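Local coordinates for protein putative phosphatase (Clostridium difficile, PDB 3SD7) that probably hydrolyses phosphate esters as a member of the haloacid dehalogenase-like hydrolase superfamily, with a sodium ion bound in this crystal, at residues Gly38-Pro43 with Glu113-Ile118; Asp42-Ile47 with Asn66-Ile71; Asp77-Tyr82 with Glu92-Tyr97; Glu99-Lys104 with Thr137-Thr142. All blocks are in the same frame, centred on the assembly; numbering follows the deposited sequence. Where two conformers were deposited one is given.

Interaction 1: residues Gly38-Pro43 with Glu113-Ile118; sequences GTLTDP and ENMKEI
Met115 carries CG anti to its own backbone N (chi1 -175°) and then bends at chi2 and chi3, a folded course that lays its thioether against Leu40 and its methyl group on the backbone of Thr39. Leu40 holds CG beside its backbone N, and from there the CD2 branch meets Met115 SD at 3.7 Å and Met115 CG at 3.8 Å, the two chains running obliquely past each other. Beyond the sulfur, Met115 CE packs against the carbonyl oxygen Thr39 O at 3.3 Å; that oxygen accepts a hydrogen bond from the hydroxyl of Tyr212. A flexible, unbranched methionine suits the first turn of helix 115-124, since its bends let SD meet Leu40 while CE reaches the Thr39 carbonyl; the forked leucine also reaches Phe34 and Leu144. The CB of Thr39 points away from Met115, and the nearest atom of its side chain is about 4 Å from the bound sodium ion. The packed loop carries the end of a DxDx(T/V) pattern, consistent with the nucleophile loop of a haloacid dehalogenase-like active site.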
loop_
_atom_site.group_PDB
_atom_site.type_symbol
_atom_site.label_atom_id
_atom_site.label_comp_id
_atom_site.label_asym_id
_atom_site.label_seq_id
_atom_site.Cartn_x
_atom_site.Cartn_y
_atom_site.Cartn_z
ATOM N N GLY A 38 -3.969 1.894 -0.796
ATOM C CA GLY A 38 -5.057 1.920 0.154
ATOM C C GLY A 38 -4.859 2.765 1.379
ATOM O O GLY A 38 -5.710 2.828 2.224
ATOM N N THR A 39 -3.704 3.446 1.466
ATOM C CA THR A 39 -3.339 4.243 2.628
ATOM C C THR A 39 -2.999 5.661 2.150
ATOM O O THR A 39 -3.595 6.621 2.608
ATOM C CB THR A 39 -2.180 3.620 3.360
ATOM O OG1 THR A 39 -2.559 2.302 3.799
ATOM C CG2 THR A 39 -1.807 4.434 4.600
ATOM N N LEU A 40 -2.033 5.764 1.260
ATOM C CA LEU A 40 -1.705 7.045 0.630
ATOM C C LEU A 40 -2.366 7.245 -0.687
ATOM O O LEU A 40 -2.849 8.358 -0.979
ATOM C CB LEU A 40 -0.191 7.176 0.425
ATOM C CG LEU A 40 0.669 7.136 1.687
ATOM C CD1 LEU A 40 2.180 7.085 1.313
ATOM C CD2 LEU A 40 0.391 8.345 2.571
ATOM N N THR A 41 -2.349 6.210 -1.512
ATOM C CA THR A 41 -2.877 6.271 -2.892
ATOM C C THR A 41 -3.707 5.037 -3.217
ATOM O O THR A 41 -3.534 3.976 -2.625
ATOM C CB THR A 41 -1.723 6.407 -3.911
ATOM O OG1 THR A 41 -0.799 5.317 -3.721
ATOM C CG2 THR A 41 -0.963 7.736 -3.704
ATOM N N ASP A 42 -4.631 5.198 -4.154
ATOM C CA ASP A 42 -5.534 4.115 -4.559
ATOM C C ASP A 42 -5.110 3.625 -5.963
ATOM O O ASP A 42 -5.187 4.385 -6.932
ATOM C CB ASP A 42 -6.973 4.627 -4.547
ATOM C CG ASP A 42 -7.993 3.534 -4.811
ATOM O OD1 ASP A 42 -7.585 2.411 -5.140
ATOM O OD2 ASP A 42 -9.217 3.821 -4.757
ATOM N N PRO A 43 -4.709 2.353 -6.085
ATOM C CA PRO A 43 -4.230 1.831 -7.350
ATOM C C PRO A 43 -5.313 1.226 -8.233
ATOM O O PRO A 43 -4.992 0.636 -9.260
ATOM C CB PRO A 43 -3.298 0.715 -6.896
ATOM C CG PRO A 43 -3.980 0.162 -5.700
ATOM C CD PRO A 43 -4.552 1.357 -4.998
ATOM N N GLU A 113 -8.110 11.898 -1.006
ATOM C CA GLU A 113 -8.415 13.271 -0.717
ATOM C C GLU A 113 -7.869 13.650 0.666
ATOM O O GLU A 113 -8.023 12.898 1.619
ATOM C CB GLU A 113 -9.929 13.490 -0.737
ATOM C CG GLU A 113 -10.303 14.886 -0.932
ATOM C CD GLU A 113 -10.060 15.347 -2.366
ATOM O OE1 GLU A 113 -9.815 16.536 -2.534
ATOM O OE2 GLU A 113 -10.107 14.515 -3.318
ATOM N N ASN A 114 -7.202 14.797 0.710
ATOM C CA ASN A 114 -6.626 15.426 1.931
ATOM C C ASN A 114 -5.314 14.841 2.426
ATOM O O ASN A 114 -4.742 15.346 3.392
ATOM C CB ASN A 114 -7.647 15.457 3.068
ATOM C CG ASN A 114 -8.947 16.155 2.652
ATOM O OD1 ASN A 114 -8.914 17.209 2.010
ATOM N ND2 ASN A 114 -10.095 15.572 3.024
ATOM N N MET A 115 -4.828 13.818 1.750
ATOM C CA MET A 115 -3.582 13.187 2.194
ATOM C C MET A 115 -2.402 14.137 2.024
ATOM O O MET A 115 -1.571 14.278 2.945
ATOM C CB MET A 115 -3.351 11.869 1.486
ATOM C CG MET A 115 -2.110 11.134 2.021
ATOM S SD MET A 115 -1.977 10.897 3.805
ATOM C CE MET A 115 -3.200 9.568 4.073
ATOM N N LYS A 116 -2.340 14.852 0.895
ATOM C CA LYS A 116 -1.201 15.764 0.703
ATOM C C LYS A 116 -1.139 16.787 1.848
ATOM O O LYS A 116 -0.072 17.038 2.408
ATOM C CB LYS A 116 -1.214 16.397 -0.686
ATOM C CG LYS A 116 0.088 17.066 -1.043
ATOM C CD LYS A 116 0.030 17.666 -2.437
ATOM C CE LYS A 116 1.413 18.068 -2.910
ATOM N NZ LYS A 116 2.114 18.966 -1.954
ATOM N N GLU A 117 -2.286 17.368 2.204
ATOM C CA GLU A 117 -2.365 18.305 3.324
ATOM C C GLU A 117 -1.876 17.702 4.641
ATOM O O GLU A 117 -1.113 18.346 5.366
ATOM C CB GLU A 117 -3.801 18.841 3.517
ATOM C CG GLU A 117 -4.030 19.460 4.930
ATOM C CD GLU A 117 -5.484 19.798 5.225
ATOM O OE1 GLU A 117 -6.067 20.565 4.439
ATOM O OE2 GLU A 117 -6.018 19.323 6.265
ATOM N N ILE A 118 -2.295 16.476 4.977
ATOM C CA ILE A 118 -1.875 15.925 6.261
ATOM C C ILE A 118 -0.376 15.618 6.242
ATOM O O ILE A 118 0.306 15.854 7.236
ATOM C CB ILE A 118 -2.731 14.730 6.767
ATOM C CG1 ILE A 118 -2.391 13.478 6.051
ATOM C CG2 ILE A 118 -4.258 15.074 6.803
ATOM C CD1 ILE A 118 -1.130 12.843 6.587
#

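Interaction 2: residues Asp42-Ile47 with Asn66-Ile71; sequences DPKEGI and NLDQFI
Ile71 packs closely against the first turn of helix 44-57, its CD1 lying 3.7 Å from both Lys44 CA and Lys44 CG, with the two side chains crossing at about a right angle. One turn further, Ile47 CG2 meets Ile71 CG1 at 4.0 Å, and Ile47 CD1 lies 4.1 Å from Ile71 CG2. Two beta-branched residues give this side a broad hydrocarbon surface, with Ile71 giving up more surface than any other residue here.

Helix 44-57 probably opens a helical cap inserted between the paired strands 41-42 and 110-111, as in C1-type haloacid dehalogenase-like phosphatases, and residues 66-71 belong to the loop between its first two helices. The helix start is shaped by an Asx turn: Asp42 OD1 accepts from Lys44 N at 3.1 Å, and the N-H approaches from above the carboxylate plane.

Toward solvent the contact is polar and looser. Lys44 first extends, with CG anti to the backbone N (chi1 176°), then bends at chi3, so that its methylenes slant across the Asp68 carboxylate, Lys44 CD being 3.6 Å from Asp68 OD1. Lys44 NZ ends 3.7 Å from Asp68 OD2, a long salt bridge, and also hydrogen-bonds a glycerol, probably from the crystallisation liquor.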
loop_
_atom_site.group_PDB
_atom_site.type_symbol
_atom_site.label_atom_id
_atom_site.label_comp_id
_atom_site.label_asym_id
_atom_site.label_seq_id
_atom_site.Cartn_x
_atom_site.Cartn_y
_atom_site.Cartn_z
ATOM N N ASP A 42 -4.631 5.198 -4.154
ATOM C CA ASP A 42 -5.534 4.115 -4.559
ATOM C C ASP A 42 -5.110 3.625 -5.963
ATOM O O ASP A 42 -5.187 4.385 -6.932
ATOM C CB ASP A 42 -6.973 4.627 -4.547
ATOM C CG ASP A 42 -7.993 3.534 -4.811
ATOM O OD1 ASP A 42 -7.585 2.411 -5.140
ATOM O OD2 ASP A 42 -9.217 3.821 -4.757
ATOM N N PRO A 43 -4.709 2.353 -6.085
ATOM C CA PRO A 43 -4.230 1.831 -7.350
ATOM C C PRO A 43 -5.313 1.226 -8.233
ATOM O O PRO A 43 -4.992 0.636 -9.260
ATOM C CB PRO A 43 -3.298 0.715 -6.896
ATOM C CG PRO A 43 -3.980 0.162 -5.700
ATOM C CD PRO A 43 -4.552 1.357 -4.998
ATOM N N LYS A 44 -6.571 1.366 -7.835
ATOM C CA LYS A 44 -7.676 0.690 -8.518
ATOM C C LYS A 44 -7.659 0.775 -10.045
ATOM O O LYS A 44 -7.764 -0.235 -10.738
ATOM C CB LYS A 44 -9.005 1.191 -7.958
ATOM C CG LYS A 44 -10.221 0.624 -8.660
ATOM C CD LYS A 44 -11.502 1.053 -8.003
ATOM C CE LYS A 44 -11.754 0.248 -6.716
ATOM N NZ LYS A 44 -13.048 0.618 -6.047
ATOM N N GLU A 45 -7.510 1.981 -10.568
ATOM C CA GLU A 45 -7.570 2.176 -12.034
ATOM C C GLU A 45 -6.529 1.329 -12.780
ATOM O O GLU A 45 -6.862 0.540 -13.682
ATOM C CB GLU A 45 -7.403 3.651 -12.369
ATOM C CG GLU A 45 -7.663 3.967 -13.848
ATOM C CD GLU A 45 -7.212 5.365 -14.287
ATOM O OE1 GLU A 45 -6.792 6.185 -13.438
ATOM O OE2 GLU A 45 -7.263 5.626 -15.513
ATOM N N GLY A 46 -5.252 1.497 -12.417
ATOM C CA GLY A 46 -4.193 0.774 -13.094
ATOM C C GLY A 46 -4.227 -0.721 -12.919
ATOM O O GLY A 46 -3.893 -1.466 -13.843
ATOM N N ILE A 47 -4.586 -1.190 -11.725
ATOM C CA ILE A 47 -4.650 -2.630 -11.518
ATOM C C ILE A 47 -5.775 -3.240 -12.361
ATOM O O ILE A 47 -5.577 -4.241 -13.082
ATOM C CB ILE A 47 -4.816 -2.993 -10.029
ATOM C CG1 ILE A 47 -3.558 -2.566 -9.258
ATOM C CG2 ILE A 47 -5.076 -4.519 -9.885
ATOM C CD1 ILE A 47 -3.667 -2.861 -7.759
ATOM N N ASN A 66 -16.161 -5.046 -12.463
ATOM C CA ASN A 66 -16.139 -6.470 -12.125
ATOM C C ASN A 66 -14.727 -7.007 -11.825
ATOM O O ASN A 66 -14.560 -8.179 -11.470
ATOM C CB ASN A 66 -16.792 -7.281 -13.255
ATOM C CG ASN A 66 -18.250 -6.887 -13.499
ATOM O OD1 ASN A 66 -18.739 -6.951 -14.628
ATOM N ND2 ASN A 66 -18.938 -6.459 -12.445
ATOM N N LEU A 67 -13.717 -6.156 -11.993
ATOM C CA LEU A 67 -12.319 -6.535 -11.712
ATOM C C LEU A 67 -11.820 -5.953 -10.398
ATOM O O LEU A 67 -10.720 -6.278 -9.950
ATOM C CB LEU A 67 -11.417 -6.071 -12.858
ATOM C CG LEU A 67 -11.842 -6.580 -14.242
ATOM C CD1 LEU A 67 -10.920 -6.001 -15.316
ATOM C CD2 LEU A 67 -11.845 -8.105 -14.298
ATOM N N ASP A 68 -12.625 -5.098 -9.773
ATOM C CA ASP A 68 -12.248 -4.501 -8.499
ATOM C C ASP A 68 -11.915 -5.564 -7.442
ATOM O O ASP A 68 -11.037 -5.369 -6.611
ATOM C CB ASP A 68 -13.368 -3.613 -7.959
ATOM C CG ASP A 68 -13.571 -2.314 -8.770
ATOM O OD1 ASP A 68 -12.733 -1.958 -9.619
ATOM O OD2 ASP A 68 -14.586 -1.633 -8.513
ATOM N N GLN A 69 -12.635 -6.678 -7.485
ATOM C CA GLN A 69 -12.430 -7.768 -6.527
ATOM C C GLN A 69 -11.081 -8.465 -6.656
ATOM O O GLN A 69 -10.724 -9.289 -5.811
ATOM C CB GLN A 69 -13.547 -8.804 -6.645
ATOM C CG GLN A 69 -13.596 -9.537 -7.946
ATOM C CD GLN A 69 -14.787 -10.464 -8.052
ATOM O OE1 GLN A 69 -15.341 -10.905 -7.043
ATOM N NE2 GLN A 69 -15.184 -10.771 -9.280
ATOM N N PHE A 70 -10.322 -8.130 -7.701
ATOM C CA PHE A 70 -9.014 -8.745 -7.915
ATOM C C PHE A 70 -7.857 -7.849 -7.435
ATOM O O PHE A 70 -6.679 -8.168 -7.640
ATOM C CB PHE A 70 -8.847 -9.168 -9.374
ATOM C CG PHE A 70 -9.972 -10.047 -9.888
ATOM C CD1 PHE A 70 -10.336 -11.205 -9.200
ATOM C CD2 PHE A 70 -10.652 -9.726 -11.051
ATOM C CE1 PHE A 70 -11.357 -12.018 -9.652
ATOM C CE2 PHE A 70 -11.686 -10.539 -11.522
ATOM C CZ PHE A 70 -12.036 -11.691 -10.814
ATOM N N ILE A 71 -8.215 -6.740 -6.803
ATOM C CA ILE A 71 -7.258 -5.878 -6.133
ATOM C C ILE A 71 -7.004 -6.503 -4.764
ATOM O O ILE A 71 -7.893 -6.524 -3.889
ATOM C CB ILE A 71 -7.779 -4.465 -5.956
ATOM C CG1 ILE A 71 -8.086 -3.822 -7.312
ATOM C CG2 ILE A 71 -6.751 -3.609 -5.240
ATOM C CD1 ILE A 71 -8.901 -2.542 -7.177
#

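Interaction 3: residues Asp77-Tyr82 with Glu92-Tyr97; sequences DTFKEY and EAVEKY
Phe79 meets Ala93 face-on: the methyl carbon CB of Ala93 stands 3.5 Å from the Phe79 ring centroid and only 2° off the ring normal, a CH-pi contact centred on the face.

Along helix 75-82, after Asp77 and Thr78, the latter packed on Phe70 in the loop before the helix, comes Phe79, the residue of this segment that spans the gap. Its CB already points at helix 87-105, and CG stands beside the backbone N (chi1 -62°), opposite the carbonyl carbon, which turns a face of the ring to Ala93. All six ring atoms lie at similar distances from Ala93 CB, 3.7 Å in the case of Phe79 CD2, as expected for a methyl group over the ring centre. A small residue suits position 93, because it lets the flat phenyl settle close to the helix backbone: Phe79 CZ is 3.9 Å from Ala93 O, an oxygen that accepts a hydrogen bond from Ser54 OG of helix 44-57. The two helices are probably consecutive elements of the helical cap, as in related haloacid dehalogenase-like proteins, joined by a short connection.

Phe79 CD2 also touches Val94 CG2 at 4.2 Å, an ordinary apolar contact, and Val94 N approaches Phe79 CE2 obliquely. Lys80 and Glu81 follow, both exposed, as suits charged chains. Tyr82 closes the segment, its ring edge-to-face with that of Phe70.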
loop_
_atom_site.group_PDB
_atom_site.type_symbol
_atom_site.label_atom_id
_atom_site.label_comp_id
_atom_site.label_asym_id
_atom_site.label_seq_id
_atom_site.Cartn_x
_atom_site.Cartn_y
_atom_site.Cartn_z
ATOM N N ASP A 77 -4.028 -16.460 -8.320
ATOM C CA ASP A 77 -5.353 -16.846 -7.809
ATOM C C ASP A 77 -6.441 -16.356 -8.763
ATOM O O ASP A 77 -7.367 -17.094 -9.095
ATOM C CB ASP A 77 -5.608 -16.275 -6.407
ATOM C CG ASP A 77 -4.838 -17.002 -5.322
ATOM O OD1 ASP A 77 -4.189 -18.033 -5.630
ATOM O OD2 ASP A 77 -4.907 -16.551 -4.154
ATOM N N THR A 78 -6.316 -15.112 -9.211
ATOM C CA THR A 78 -7.301 -14.545 -10.113
ATOM C C THR A 78 -7.389 -15.330 -11.413
ATOM O O THR A 78 -8.462 -15.802 -11.777
ATOM C CB THR A 78 -7.007 -13.078 -10.403
ATOM O OG1 THR A 78 -7.108 -12.337 -9.182
ATOM C CG2 THR A 78 -8.007 -12.511 -11.416
ATOM N N PHE A 79 -6.265 -15.487 -12.107
ATOM C CA PHE A 79 -6.291 -16.215 -13.374
ATOM C C PHE A 79 -6.546 -17.713 -13.220
ATOM O O PHE A 79 -7.261 -18.301 -14.028
ATOM C CB PHE A 79 -5.015 -15.956 -14.170
ATOM C CG PHE A 79 -4.839 -14.524 -14.553
ATOM C CD1 PHE A 79 -5.785 -13.887 -15.354
ATOM C CD2 PHE A 79 -3.730 -13.813 -14.142
ATOM C CE1 PHE A 79 -5.635 -12.552 -15.715
ATOM C CE2 PHE A 79 -3.575 -12.482 -14.505
ATOM C CZ PHE A 79 -4.530 -11.856 -15.297
ATOM N N LYS A 80 -6.007 -18.317 -12.164
ATOM C CA LYS A 80 -6.144 -19.765 -11.955
ATOM C C LYS A 80 -7.471 -20.136 -11.262
ATOM O O LYS A 80 -8.205 -20.986 -11.762
ATOM C CB LYS A 80 -4.912 -20.288 -11.184
ATOM C CG LYS A 80 -4.672 -21.787 -11.176
ATOM C CD LYS A 80 -5.550 -22.529 -10.181
ATOM C CE LYS A 80 -5.138 -23.990 -10.080
ATOM N NZ LYS A 80 -5.992 -24.725 -9.107
ATOM N N GLU A 81 -7.802 -19.487 -10.145
ATOM C CA GLU A 81 -9.035 -19.833 -9.423
ATOM C C GLU A 81 -10.321 -19.229 -10.002
ATOM O O GLU A 81 -11.380 -19.858 -9.931
ATOM C CB GLU A 81 -8.940 -19.490 -7.930
ATOM C CG GLU A 81 -7.759 -20.122 -7.195
ATOM C CD GLU A 81 -7.938 -20.134 -5.663
ATOM O OE1 GLU A 81 -7.038 -19.637 -4.964
ATOM O OE2 GLU A 81 -8.979 -20.634 -5.156
ATOM N N TYR A 82 -10.251 -18.019 -10.550
ATOM C CA TYR A 82 -11.446 -17.375 -11.090
ATOM C C TYR A 82 -11.614 -17.666 -12.571
ATOM O O TYR A 82 -12.678 -18.102 -13.000
ATOM C CB TYR A 82 -11.410 -15.864 -10.869
ATOM C CG TYR A 82 -12.737 -15.191 -11.126
ATOM C CD1 TYR A 82 -13.612 -14.917 -10.073
ATOM C CD2 TYR A 82 -13.133 -14.852 -12.414
ATOM C CE1 TYR A 82 -14.841 -14.310 -10.297
ATOM C CE2 TYR A 82 -14.365 -14.252 -12.655
ATOM C CZ TYR A 82 -15.217 -13.986 -11.590
ATOM O OH TYR A 82 -16.423 -13.379 -11.827
ATOM N N GLU A 92 1.227 -16.403 -19.026
ATOM C CA GLU A 92 1.055 -15.495 -20.162
ATOM C C GLU A 92 0.150 -14.326 -19.749
ATOM O O GLU A 92 0.384 -13.183 -20.144
ATOM C CB GLU A 92 0.481 -16.227 -21.381
ATOM C CG GLU A 92 1.451 -17.260 -22.005
ATOM C CD GLU A 92 0.868 -17.996 -23.215
ATOM O OE1 GLU A 92 -0.291 -17.724 -23.594
ATOM O OE2 GLU A 92 1.579 -18.854 -23.795
ATOM N N ALA A 93 -0.877 -14.627 -18.950
ATOM C CA ALA A 93 -1.803 -13.609 -18.450
ATOM C C ALA A 93 -1.094 -12.614 -17.526
ATOM O O ALA A 93 -1.351 -11.411 -17.579
ATOM C CB ALA A 93 -2.967 -14.264 -17.723
ATOM N N VAL A 94 -0.202 -13.128 -16.682
ATOM C CA VAL A 94 0.574 -12.284 -15.784
ATOM C C VAL A 94 1.533 -11.407 -16.590
ATOM O O VAL A 94 1.715 -10.240 -16.287
ATOM C CB VAL A 94 1.373 -13.124 -14.758
ATOM C CG1 VAL A 94 2.382 -12.243 -14.024
ATOM C CG2 VAL A 94 0.413 -13.830 -13.777
ATOM N N GLU A 95 2.134 -11.972 -17.639
ATOM C CA GLU A 95 3.056 -11.201 -18.462
ATOM C C GLU A 95 2.331 -10.032 -19.132
ATOM O O GLU A 95 2.867 -8.917 -19.186
ATOM C CB GLU A 95 3.743 -12.096 -19.516
ATOM C CG GLU A 95 4.953 -11.450 -20.240
ATOM C CD GLU A 95 4.587 -10.469 -21.370
ATOM O OE1 GLU A 95 3.410 -10.434 -21.798
ATOM O OE2 GLU A 95 5.496 -9.750 -21.850
ATOM N N LYS A 96 1.123 -10.283 -19.639
ATOM C CA LYS A 96 0.346 -9.229 -20.304
ATOM C C LYS A 96 -0.053 -8.143 -19.306
ATOM O O LYS A 96 -0.016 -6.949 -19.628
ATOM C CB LYS A 96 -0.875 -9.807 -21.009
ATOM C CG LYS A 96 -0.520 -10.740 -22.162
ATOM C CD LYS A 96 0.179 -9.997 -23.273
ATOM C CE LYS A 96 0.699 -10.944 -24.336
ATOM N NZ LYS A 96 1.396 -10.206 -25.412
ATOM N N TYR A 97 -0.441 -8.565 -18.103
ATOM C CA TYR A 97 -0.756 -7.627 -17.031
ATOM C C TYR A 97 0.446 -6.702 -16.779
ATOM O O TYR A 97 0.316 -5.476 -16.762
ATOM C CB TYR A 97 -1.093 -8.389 -15.747
ATOM C CG TYR A 97 -1.203 -7.496 -14.526
ATOM C CD1 TYR A 97 -2.435 -7.119 -14.029
ATOM C CD2 TYR A 97 -0.059 -7.011 -13.883
ATOM C CE1 TYR A 97 -2.543 -6.301 -12.910
ATOM C CE2 TYR A 97 -0.161 -6.174 -12.753
ATOM C CZ TYR A 97 -1.404 -5.828 -12.289
ATOM O OH TYR A 97 -1.540 -5.014 -11.181
#

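Interaction 4: residues Glu99-Lys104 with Thr137-Thr142; sequences EYFADK and TVFAET
Phe101 leaves helix 87-105 pointing at Phe139 of helix 137-146, and the two phenyl groups form an edge-to-face pair, with centroids 5.0 Å apart and ring planes at 64°.

From CB, Phe101 runs to a CG anti to the backbone N (chi1 -171°), which carries the ring across the gap between the helices. Neither CB nor CG reaches residues 137-142. The first atom to touch is CD2, 4.0 Å from both CZ and CE2 of Phe139. Beyond it, CE2 makes the closest approach, 3.7 Å from Phe139 CE2 and 3.8 Å from Phe139 CD2. This one carbon stands 3.6 Å above the plane of the Phe139 ring, over its centre, and directs the slightly positive C-H rim of one phenyl at the electron-rich face of the other. On the other edge, CD1 of Phe101 packs on Gly46 O of helix 44-57.

Phe139 presents that face with CG anti to its carbonyl carbon. Its ring and that of Phe101 both also touch Ile106, the residue just beyond helix 87-105, while Leu161 packs on Phe139. Large planar residues suit a place where two helices meet mainly through side-chain ends, since a phenyl reaches across the space between helices and still offers a face or an edge to its partner. In this fold the pair joins the last long helix of what is probably the helical cap to a helix flanking the parallel sheet of the Rossmann-like core, consistent with a cap-core contact of a haloacid dehalogenase-like hydrolase.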
loop_
_atom_site.group_PDB
_atom_site.type_symbol
_atom_site.label_atom_id
_atom_site.label_comp_id
_atom_site.label_asym_id
_atom_site.label_seq_id
_atom_site.Cartn_x
_atom_site.Cartn_y
_atom_site.Cartn_z
ATOM N N GLU A 99 3.008 -6.031 -18.648
ATOM C CA GLU A 99 3.275 -5.203 -19.807
ATOM C C GLU A 99 2.444 -3.921 -19.734
ATOM O O GLU A 99 2.986 -2.819 -19.859
ATOM C CB GLU A 99 2.972 -5.985 -21.094
ATOM C CG GLU A 99 3.172 -5.199 -22.369
ATOM C CD GLU A 99 2.990 -6.040 -23.621
ATOM O OE1 GLU A 99 2.532 -7.200 -23.519
ATOM O OE2 GLU A 99 3.316 -5.534 -24.714
ATOM N N TYR A 100 1.137 -4.060 -19.517
ATOM C CA TYR A 100 0.272 -2.886 -19.436
ATOM C C TYR A 100 0.584 -2.065 -18.180
ATOM O O TYR A 100 0.536 -0.838 -18.203
ATOM C CB TYR A 100 -1.223 -3.270 -19.438
ATOM C CG TYR A 100 -2.131 -2.049 -19.373
ATOM C CD1 TYR A 100 -2.697 -1.506 -20.522
ATOM C CD2 TYR A 100 -2.377 -1.407 -18.157
ATOM C CE1 TYR A 100 -3.505 -0.373 -20.454
ATOM C CE2 TYR A 100 -3.177 -0.285 -18.082
ATOM C CZ TYR A 100 -3.734 0.231 -19.229
ATOM O OH TYR A 100 -4.518 1.353 -19.123
ATOM N N PHE A 101 0.899 -2.734 -17.084
ATOM C CA PHE A 101 1.124 -1.989 -15.842
ATOM C C PHE A 101 2.379 -1.109 -15.927
ATOM O O PHE A 101 2.365 0.059 -15.525
ATOM C CB PHE A 101 1.211 -2.907 -14.637
ATOM C CG PHE A 101 1.220 -2.149 -13.326
ATOM C CD1 PHE A 101 0.029 -1.754 -12.725
ATOM C CD2 PHE A 101 2.418 -1.788 -12.733
ATOM C CE1 PHE A 101 0.040 -1.040 -11.535
ATOM C CE2 PHE A 101 2.429 -1.071 -11.530
ATOM C CZ PHE A 101 1.261 -0.705 -10.944
ATOM N N ALA A 102 3.455 -1.673 -16.462
ATOM C CA ALA A 102 4.707 -0.932 -16.600
ATOM C C ALA A 102 4.551 0.237 -17.576
ATOM O O ALA A 102 5.152 1.291 -17.394
ATOM C CB ALA A 102 5.841 -1.864 -17.053
ATOM N N ASP A 103 3.726 0.050 -18.599
ATOM C CA ASP A 103 3.526 1.074 -19.623
ATOM C C ASP A 103 2.578 2.192 -19.177
ATOM O O ASP A 103 2.891 3.375 -19.342
ATOM C CB ASP A 103 2.986 0.421 -20.904
ATOM C CG ASP A 103 2.835 1.407 -22.067
ATOM O OD1 ASP A 103 3.553 2.431 -22.104
ATOM O OD2 ASP A 103 1.997 1.136 -22.957
ATOM N N LYS A 104 1.425 1.819 -18.623
ATOM C CA LYS A 104 0.391 2.804 -18.246
ATOM C C LYS A 104 -0.239 2.619 -16.879
ATOM O O LYS A 104 -0.636 3.600 -16.242
ATOM C CB LYS A 104 -0.735 2.789 -19.292
ATOM C CG LYS A 104 -0.254 3.211 -20.666
ATOM C CD LYS A 104 -1.352 3.413 -21.704
ATOM C CE LYS A 104 -2.029 2.121 -22.136
ATOM N NZ LYS A 104 -2.664 2.296 -23.497
ATOM N N THR A 137 9.516 -1.208 -4.557
ATOM C CA THR A 137 10.050 0.124 -4.264
ATOM C C THR A 137 9.983 1.053 -5.452
ATOM O O THR A 137 9.571 2.197 -5.289
ATOM C CB THR A 137 11.493 0.022 -3.824
ATOM O OG1 THR A 137 11.556 -0.901 -2.738
ATOM C CG2 THR A 137 12.056 1.404 -3.398
ATOM N N VAL A 138 10.384 0.573 -6.637
ATOM C CA VAL A 138 10.384 1.424 -7.843
ATOM C C VAL A 138 8.989 1.984 -8.120
ATOM O O VAL A 138 8.847 3.150 -8.481
ATOM C CB VAL A 138 10.914 0.709 -9.097
ATOM C CG1 VAL A 138 10.014 -0.461 -9.487
ATOM C CG2 VAL A 138 11.024 1.703 -10.251
ATOM N N PHE A 139 7.962 1.157 -7.953
ATOM C CA PHE A 139 6.604 1.634 -8.151
ATOM C C PHE A 139 6.191 2.658 -7.082
ATOM O O PHE A 139 5.588 3.676 -7.406
ATOM C CB PHE A 139 5.591 0.467 -8.211
ATOM C CG PHE A 139 5.823 -0.499 -9.338
ATOM C CD1 PHE A 139 6.436 -0.100 -10.526
ATOM C CD2 PHE A 139 5.330 -1.780 -9.254
ATOM C CE1 PHE A 139 6.618 -1.005 -11.579
ATOM C CE2 PHE A 139 5.495 -2.678 -10.308
ATOM C CZ PHE A 139 6.147 -2.285 -11.457
ATOM N N ALA A 140 6.493 2.384 -5.807
ATOM C CA ALA A 140 6.169 3.288 -4.703
ATOM C C ALA A 140 6.820 4.665 -4.925
ATOM O O ALA A 140 6.182 5.709 -4.807
ATOM C CB ALA A 140 6.595 2.684 -3.322
ATOM N N GLU A 141 8.099 4.649 -5.270
ATOM C CA GLU A 141 8.805 5.904 -5.518
ATOM C C GLU A 141 8.236 6.639 -6.736
ATOM O O GLU A 141 8.068 7.852 -6.697
ATOM C CB GLU A 141 10.296 5.629 -5.657
ATOM C CG GLU A 141 10.947 5.204 -4.353
ATOM C CD GLU A 141 12.425 4.975 -4.516
ATOM O OE1 GLU A 141 12.831 4.531 -5.609
ATOM O OE2 GLU A 141 13.171 5.203 -3.541
ATOM N N THR A 142 7.919 5.900 -7.799
ATOM C CA THR A 142 7.349 6.485 -9.008
ATOM C C THR A 142 6.038 7.193 -8.697
ATOM O O THR A 142 5.805 8.333 -9.119
ATOM C CB THR A 142 7.152 5.439 -10.101
ATOM O OG1 THR A 142 8.434 4.987 -10.554
ATOM C CG2 THR A 142 6.383 6.024 -11.293
#

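In the fold
The four contacts run from the Rossmann-like core, beside the sodium site, out into the probable cap. Interactions 1 and 2 start from the same piece of chain, sharing Asp42 and Pro43, with centres 16 Å apart; there the chain leaves the core and enters helix 44-57. Interaction 3 lies farther out, its centre 14 Å from that of interaction 2, and is nested inside the loop of chain that interaction 1 closes. Helix 87-105 serves both interactions 3 and 4 and leads back toward the core; interaction 4, centre 18 Å from that of interaction 1, alternates with it along the chain. Together the contacts probably tie the cap to the core next to the sodium site.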